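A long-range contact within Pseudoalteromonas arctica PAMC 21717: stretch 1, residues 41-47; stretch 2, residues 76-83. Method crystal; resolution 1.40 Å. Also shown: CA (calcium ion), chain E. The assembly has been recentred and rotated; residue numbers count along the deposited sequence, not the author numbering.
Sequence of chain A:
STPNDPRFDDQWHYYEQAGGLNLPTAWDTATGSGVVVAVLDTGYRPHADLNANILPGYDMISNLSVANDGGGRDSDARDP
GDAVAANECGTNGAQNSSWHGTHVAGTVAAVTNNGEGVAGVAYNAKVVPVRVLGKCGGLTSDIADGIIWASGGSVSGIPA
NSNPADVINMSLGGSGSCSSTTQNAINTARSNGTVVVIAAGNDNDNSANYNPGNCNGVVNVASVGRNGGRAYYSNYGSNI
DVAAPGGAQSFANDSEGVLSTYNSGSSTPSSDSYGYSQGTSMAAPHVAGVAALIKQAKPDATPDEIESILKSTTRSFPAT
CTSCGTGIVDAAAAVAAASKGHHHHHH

Stretch 1 (41-47) DTGYRPH
Stretch 2 (76-83) DARDPGDA

The touching parts of two irregular stretches run with end-to-end directions 118° apart, burying 496 Å² around a single beta bridge, Tyr 44 with Arg 78 (CA to CA 4.7 Å). Asp 76 opens stretch 2: its O binds the calcium at 2.4 Å, and its OD1 takes a hydrogen bond from Arg 78 N (3.0 Å). At Ala 77 (-90/12), O accepts from Tyr 44 N at 3.3 Å and lies 3.0 Å from Gly 43 CA; a CB on Gly 43 would strike that oxygen, and phi/psi of 98/-167 demand glycine anyway.

Arg 78 (-62/150) is extended, m-t-t. Its CG sits over one face of the Tyr 44 ring (chi1 p), 4.0 Å from the centroid, while NE makes a weak 3.4 Å hydrogen bond to Tyr 44 OH. Pro 46 CG lies over one face of the Arg 78 guanidinium, 3.6 Å from Arg 78 NH1.

Asp 79, buried, takes part in three of the five hydrogen bonds across the contact. Its N donates to Tyr 44 O at 2.8 Å. With chi1 t, OD2 receives Thr 42 OG1 (chi1 p) at 2.9 Å, and OD1 accepts from Gly 81 N at 2.9 Å. Arg 45 coils m-m-m so that NH2 reaches Asp 79 O at 2.9 Å. The CA-to-CB bond of Pro 80 points away; Gly 81 takes 105/132. Finally Asp 82 (chi1 p) sets OD2 3.6 Å from Thr 42 CG2.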

# COMPACT_ATOMS: atom_id res chain seq x y z
N ASP A 41 -0.55 1.99 7.96
CA ASP A 41 -0.55 0.54 8.09
C ASP A 41 -0.19 0.18 9.50
O ASP A 41 -0.37 0.97 10.47
CB ASP A 41 0.34 -0.06 6.97
CG ASP A 41 -0.11 -1.34 6.50
OD1 ASP A 41 -0.12 -2.32 7.27
OD2 ASP A 41 -0.41 -1.51 5.30
N THR A 42 0.39 -1.03 9.67
CA THR A 42 0.73 -1.55 10.99
C THR A 42 2.05 -1.01 11.55
O THR A 42 2.43 -1.40 12.65
CB THR A 42 0.75 -3.11 10.99
OG1 THR A 42 1.89 -3.53 10.17
CG2 THR A 42 -0.50 -3.71 10.44
N GLY A 43 2.72 -0.15 10.79
CA GLY A 43 4.07 0.22 11.07
C GLY A 43 5.07 -0.52 10.29
O GLY A 43 4.71 -1.22 9.32
N TYR A 44 6.34 -0.44 10.64
CA TYR A 44 7.42 -1.11 9.88
C TYR A 44 8.46 -1.71 10.81
O TYR A 44 8.57 -1.26 11.97
CB TYR A 44 8.08 -0.15 8.90
CG TYR A 44 8.98 0.85 9.55
CD1 TYR A 44 8.54 1.90 10.34
CD2 TYR A 44 10.37 0.75 9.47
CE1 TYR A 44 9.38 2.71 10.99
CE2 TYR A 44 11.21 1.59 10.12
CZ TYR A 44 10.72 2.57 10.87
OH TYR A 44 11.54 3.44 11.55
N ARG A 45 9.22 -2.67 10.28
CA ARG A 45 10.50 -3.00 10.90
C ARG A 45 11.58 -2.48 10.02
O ARG A 45 11.43 -2.38 8.77
CB ARG A 45 10.65 -4.50 11.09
CG ARG A 45 9.66 -5.14 12.01
CD ARG A 45 9.47 -4.48 13.33
NE ARG A 45 10.74 -4.23 14.02
CZ ARG A 45 10.82 -3.48 15.13
NH1 ARG A 45 12.02 -3.19 15.61
NH2 ARG A 45 9.75 -3.02 15.69
N PRO A 46 12.74 -2.11 10.57
CA PRO A 46 13.85 -1.51 9.80
C PRO A 46 14.65 -2.55 9.03
O PRO A 46 15.89 -2.70 9.17
CB PRO A 46 14.68 -0.81 10.90
CG PRO A 46 14.55 -1.78 12.01
CD PRO A 46 13.09 -2.16 12.02
N HIS A 47 13.97 -3.23 8.15
CA HIS A 47 14.54 -4.33 7.34
C HIS A 47 15.73 -3.77 6.60
O HIS A 47 15.69 -2.67 6.03
CB HIS A 47 13.42 -4.84 6.40
CG HIS A 47 13.77 -6.09 5.66
ND1 HIS A 47 14.81 -6.19 4.76
CD2 HIS A 47 13.07 -7.25 5.64
CE1 HIS A 47 14.74 -7.42 4.24
NE2 HIS A 47 13.69 -8.07 4.76
N ASP A 76 7.28 7.07 17.12
CA ASP A 76 7.97 5.87 16.57
C ASP A 76 6.90 4.98 15.95
O ASP A 76 6.12 4.32 16.61
CB ASP A 76 8.68 5.18 17.72
CG ASP A 76 9.47 4.04 17.27
OD1 ASP A 76 9.42 3.62 16.10
OD2 ASP A 76 10.34 3.53 18.05
N ALA A 77 6.93 4.92 14.62
CA ALA A 77 5.96 4.16 13.82
C ALA A 77 6.40 2.77 13.58
O ALA A 77 5.87 2.04 12.72
CB ALA A 77 5.71 4.89 12.49
N ARG A 78 7.44 2.25 14.28
CA ARG A 78 7.76 0.86 14.15
C ARG A 78 6.66 -0.05 14.62
O ARG A 78 5.86 0.30 15.49
CB ARG A 78 9.09 0.53 14.86
CG ARG A 78 10.26 1.06 14.11
CD ARG A 78 11.59 0.83 14.80
NE ARG A 78 12.68 1.42 14.06
CZ ARG A 78 13.99 1.10 14.21
NH1 ARG A 78 14.35 0.15 15.00
NH2 ARG A 78 14.87 1.74 13.47
N ASP A 79 6.58 -1.24 14.01
CA ASP A 79 5.56 -2.21 14.32
C ASP A 79 6.05 -3.09 15.44
O ASP A 79 7.01 -3.86 15.23
CB ASP A 79 5.29 -3.05 13.07
CG ASP A 79 4.13 -3.96 13.15
OD1 ASP A 79 3.57 -4.17 14.26
OD2 ASP A 79 3.78 -4.57 12.09
N PRO A 80 5.41 -3.09 16.61
CA PRO A 80 5.81 -4.01 17.71
C PRO A 80 5.35 -5.39 17.50
O PRO A 80 5.73 -6.28 18.30
CB PRO A 80 5.17 -3.37 18.90
CG PRO A 80 3.84 -2.77 18.38
CD PRO A 80 4.26 -2.28 16.99
N GLY A 81 4.50 -5.64 16.54
CA GLY A 81 3.82 -6.86 16.28
C GLY A 81 2.36 -6.84 16.67
O GLY A 81 2.05 -6.44 17.78
N ASP A 82 1.53 -7.28 15.78
CA ASP A 82 0.04 -7.26 15.97
C ASP A 82 -0.54 -8.61 16.25
O ASP A 82 -1.78 -8.80 16.18
CB ASP A 82 -0.65 -6.50 14.82
CG ASP A 82 -0.55 -7.20 13.55
OD1 ASP A 82 -0.03 -8.34 13.49
OD2 ASP A 82 -0.93 -6.69 12.48
N ALA A 83 0.28 -9.57 16.63
CA ALA A 83 -0.20 -10.87 17.04
C ALA A 83 -1.22 -10.74 18.14
O ALA A 83 -1.11 -9.93 19.03
CB ALA A 83 0.93 -11.78 17.57
CA CA E . 4.97 3.63 18.61
O HOH W 1 5.14 -4.08 9.80
O HOH W 2 14.05 3.22 11.02
O HOH W 3 5.76 1.53 17.92
O HOH W 4 6.67 3.38 20.23